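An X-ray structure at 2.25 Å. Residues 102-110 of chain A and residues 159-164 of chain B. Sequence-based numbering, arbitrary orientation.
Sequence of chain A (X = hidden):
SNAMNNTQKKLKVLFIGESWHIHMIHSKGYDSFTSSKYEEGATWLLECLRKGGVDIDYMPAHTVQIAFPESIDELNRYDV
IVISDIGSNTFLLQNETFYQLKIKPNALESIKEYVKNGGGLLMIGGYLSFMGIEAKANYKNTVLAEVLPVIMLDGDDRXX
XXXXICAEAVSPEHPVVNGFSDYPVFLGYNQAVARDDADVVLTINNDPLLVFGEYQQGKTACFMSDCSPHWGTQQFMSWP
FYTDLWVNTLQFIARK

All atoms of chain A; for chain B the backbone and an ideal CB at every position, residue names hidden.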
# COMPACT_ATOMS: atom_id res chain seq x y z
N LYS A 102 19.37 9.58 -16.16
CA LYS A 102 20.76 9.86 -16.44
C LYS A 102 21.56 8.57 -16.60
O LYS A 102 21.17 7.53 -16.07
CB LYS A 102 21.36 10.71 -15.32
CG LYS A 102 21.30 12.21 -15.56
CD LYS A 102 20.08 12.84 -14.95
CE LYS A 102 19.99 14.32 -15.30
NZ LYS A 102 19.63 14.52 -16.75
N ILE A 103 22.66 8.66 -17.33
CA ILE A 103 23.64 7.58 -17.40
C ILE A 103 24.59 7.72 -16.22
O ILE A 103 25.04 8.83 -15.91
CB ILE A 103 24.40 7.61 -18.74
CG1 ILE A 103 23.50 7.03 -19.82
CG2 ILE A 103 25.71 6.84 -18.65
CD1 ILE A 103 23.95 7.28 -21.22
N LYS A 104 24.88 6.62 -15.54
CA LYS A 104 25.78 6.71 -14.41
C LYS A 104 26.59 5.44 -14.22
O LYS A 104 26.17 4.38 -14.64
CB LYS A 104 25.05 7.17 -13.14
CG LYS A 104 24.40 6.07 -12.30
CD LYS A 104 23.84 6.65 -10.98
CE LYS A 104 24.90 7.47 -10.22
NZ LYS A 104 24.51 7.88 -8.85
N PRO A 105 27.78 5.56 -13.59
CA PRO A 105 28.60 4.37 -13.41
C PRO A 105 27.85 3.27 -12.68
O PRO A 105 27.03 3.56 -11.79
CB PRO A 105 29.77 4.88 -12.56
CG PRO A 105 29.82 6.36 -12.84
CD PRO A 105 28.42 6.77 -13.02
N ASN A 106 28.14 2.03 -13.05
CA ASN A 106 27.59 0.86 -12.42
C ASN A 106 28.30 0.54 -11.09
O ASN A 106 29.49 0.18 -11.08
CB ASN A 106 27.69 -0.32 -13.38
CG ASN A 106 27.01 -1.57 -12.87
OD1 ASN A 106 27.23 -1.98 -11.73
ND2 ASN A 106 26.22 -2.20 -13.73
N ALA A 107 27.54 0.65 -10.00
CA ALA A 107 28.07 0.45 -8.65
C ALA A 107 28.58 -0.96 -8.42
O ALA A 107 29.59 -1.16 -7.76
CB ALA A 107 27.01 0.82 -7.57
N LEU A 108 27.88 -1.95 -8.98
CA LEU A 108 28.33 -3.34 -8.87
C LEU A 108 29.64 -3.59 -9.64
O LEU A 108 30.49 -4.37 -9.18
CB LEU A 108 27.24 -4.33 -9.32
CG LEU A 108 25.97 -4.45 -8.48
CD1 LEU A 108 25.15 -5.65 -8.96
CD2 LEU A 108 26.27 -4.56 -6.97
N GLU A 109 29.80 -2.94 -10.80
CA GLU A 109 31.07 -2.96 -11.53
C GLU A 109 32.14 -2.25 -10.72
O GLU A 109 33.27 -2.72 -10.66
CB GLU A 109 30.95 -2.31 -12.92
CG GLU A 109 30.09 -3.08 -13.93
CD GLU A 109 30.73 -4.38 -14.41
OE1 GLU A 109 31.93 -4.62 -14.12
OE2 GLU A 109 30.05 -5.17 -15.09
N SER A 110 31.78 -1.13 -10.09
CA SER A 110 32.71 -0.43 -9.20
C SER A 110 33.17 -1.34 -8.06
O SER A 110 34.37 -1.42 -7.76
CB SER A 110 32.11 0.85 -8.63
OG SER A 110 31.74 1.73 -9.68
N UNK B 159 18.70 -7.57 -17.57
CA UNK B 159 20.09 -7.19 -17.48
C UNK B 159 20.10 -5.67 -17.34
O UNK B 159 19.64 -4.95 -18.22
CB UNK B 159 20.89 -7.67 -18.69
N UNK B 160 20.59 -5.20 -16.20
CA UNK B 160 20.57 -3.77 -15.91
C UNK B 160 21.91 -3.13 -16.30
O UNK B 160 22.98 -3.55 -15.85
CB UNK B 160 20.27 -3.53 -14.43
N UNK B 161 21.85 -2.13 -17.16
CA UNK B 161 23.09 -1.47 -17.57
C UNK B 161 23.03 0.04 -17.40
O UNK B 161 22.94 0.77 -18.40
CB UNK B 161 23.40 -1.81 -19.03
N UNK B 162 23.09 0.53 -16.13
CA UNK B 162 23.02 1.96 -15.91
C UNK B 162 24.18 2.73 -16.55
O UNK B 162 24.04 3.93 -16.77
CB UNK B 162 22.98 2.24 -14.41
N UNK B 163 25.30 2.06 -16.83
CA UNK B 163 26.46 2.66 -17.52
C UNK B 163 26.15 2.92 -18.98
O UNK B 163 26.82 3.75 -19.60
CB UNK B 163 27.69 1.75 -17.41
N UNK B 164 25.19 2.17 -19.53
CA UNK B 164 24.88 2.21 -20.97
C UNK B 164 25.63 1.17 -21.78
O UNK B 164 26.80 0.90 -21.53
CB UNK B 164 25.20 3.60 -21.53

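Position 159 is extended, with phi/psi of -113/116. No atom of the chain A stretch lies within 5.5 Å of its ideal CB. Chain A sets no demand here, and any residue at home in a strand would fit. The residue is Val159(B), a beta-branched side chain with chi1 in the t well.

Position 160 is also extended, and its CB points sideways. Again nothing of the chain A stretch lies within 5.5 Å of the ideal CB, so many side chains would suit. The residue is Glu160(B), whose side chain ends leading away from chain A. Its backbone serves the contact instead: a water donates to Glu160(B) O at 2.7 Å and accepts a weak bond from Asn106(A) ND2 at 2.9 Å.

At position 161 the CB points away from chain A. A short side chain would not reach, but a long one could bend back, and the carboxylate of Glu109(A) would favour a positive end. The residue is Lys161(B). Its end comes nearer, and Lys161(B) NZ donates to a water at 2.9 Å; that water donates to Glu109(A) OE2 at 2.8 Å. The charges are linked through water.

Position 162 is the second residue of a type I turn that runs from 161 to 164. Its CB points toward chain A and lies 3.8 Å from Lys104(A) O. Its backbone O accepts from Lys104(A) N at 3.1 Å, a nearly straight hydrogen bond. Phi of -62 permits proline, and a compact side chain such as alanine or serine would also be reasonable. The residue is Pro162(B). Its ring packs against Asn106(A), with CD 3.8 Å from ND2. Its O also accepts from a water bound to Lys102(A) O.

At position 163 the CB points sideways, 4.1 Å from Lys104(A) O and 4.4 Å from Asn106(A) N. The amide ND2 of Asn106(A) offers a donor, since OD1 already caps the helix by accepting from Glu109(A) N at 2.9 Å. An acceptor would suit: Asp, Asn, Glu or Gln. The residue is Glu163(B). Its CG packs 3.3 Å from Asn106(A) CB, and OE2 accepts a weak hydrogen bond from Asn106(A) ND2 at 3.3 Å. OE1 accepts at 2.7 Å from the water that joins Glu109(A) and Lys161(B).

Position 164 has a positive phi, 93/139. A CB would be jammed against the preceding carbonyl O, and would sit 3.9 Å from Ile103(A) CD1. The backbone alone calls for glycine. The residue is Gly164(B), whose N closes the turn by donating to Lys161(B) O at 2.9 Å.

Chain B (159-164) VEKPEG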
# COMPACT_ATOMS: atom_id res chain seq x y z
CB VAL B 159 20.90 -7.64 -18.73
CG1 VAL B 159 22.36 -7.07 -18.67
CG2 VAL B 159 20.91 -9.16 -18.84
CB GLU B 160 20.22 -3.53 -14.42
CG GLU B 160 18.81 -4.02 -14.00
CD GLU B 160 17.66 -3.10 -14.47
OE1 GLU B 160 17.92 -2.08 -15.16
OE2 GLU B 160 16.48 -3.40 -14.13
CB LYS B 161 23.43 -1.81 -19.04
CG LYS B 161 23.78 -3.27 -19.31
CD LYS B 161 25.17 -3.64 -18.78
CE LYS B 161 25.50 -5.08 -19.13
NZ LYS B 161 26.83 -5.51 -18.63
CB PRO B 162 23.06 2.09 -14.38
CG PRO B 162 23.66 0.83 -13.88
CD PRO B 162 23.23 -0.22 -14.86
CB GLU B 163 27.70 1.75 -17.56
CG GLU B 163 27.86 0.71 -16.53
CD GLU B 163 27.11 -0.56 -16.83
OE1 GLU B 163 27.73 -1.56 -17.25
OE2 GLU B 163 25.89 -0.56 -16.61
O HOH W 1 21.87 5.20 -15.31
O HOH W 2 25.10 -4.75 -14.69
O HOH W 3 27.81 -4.07 -16.32
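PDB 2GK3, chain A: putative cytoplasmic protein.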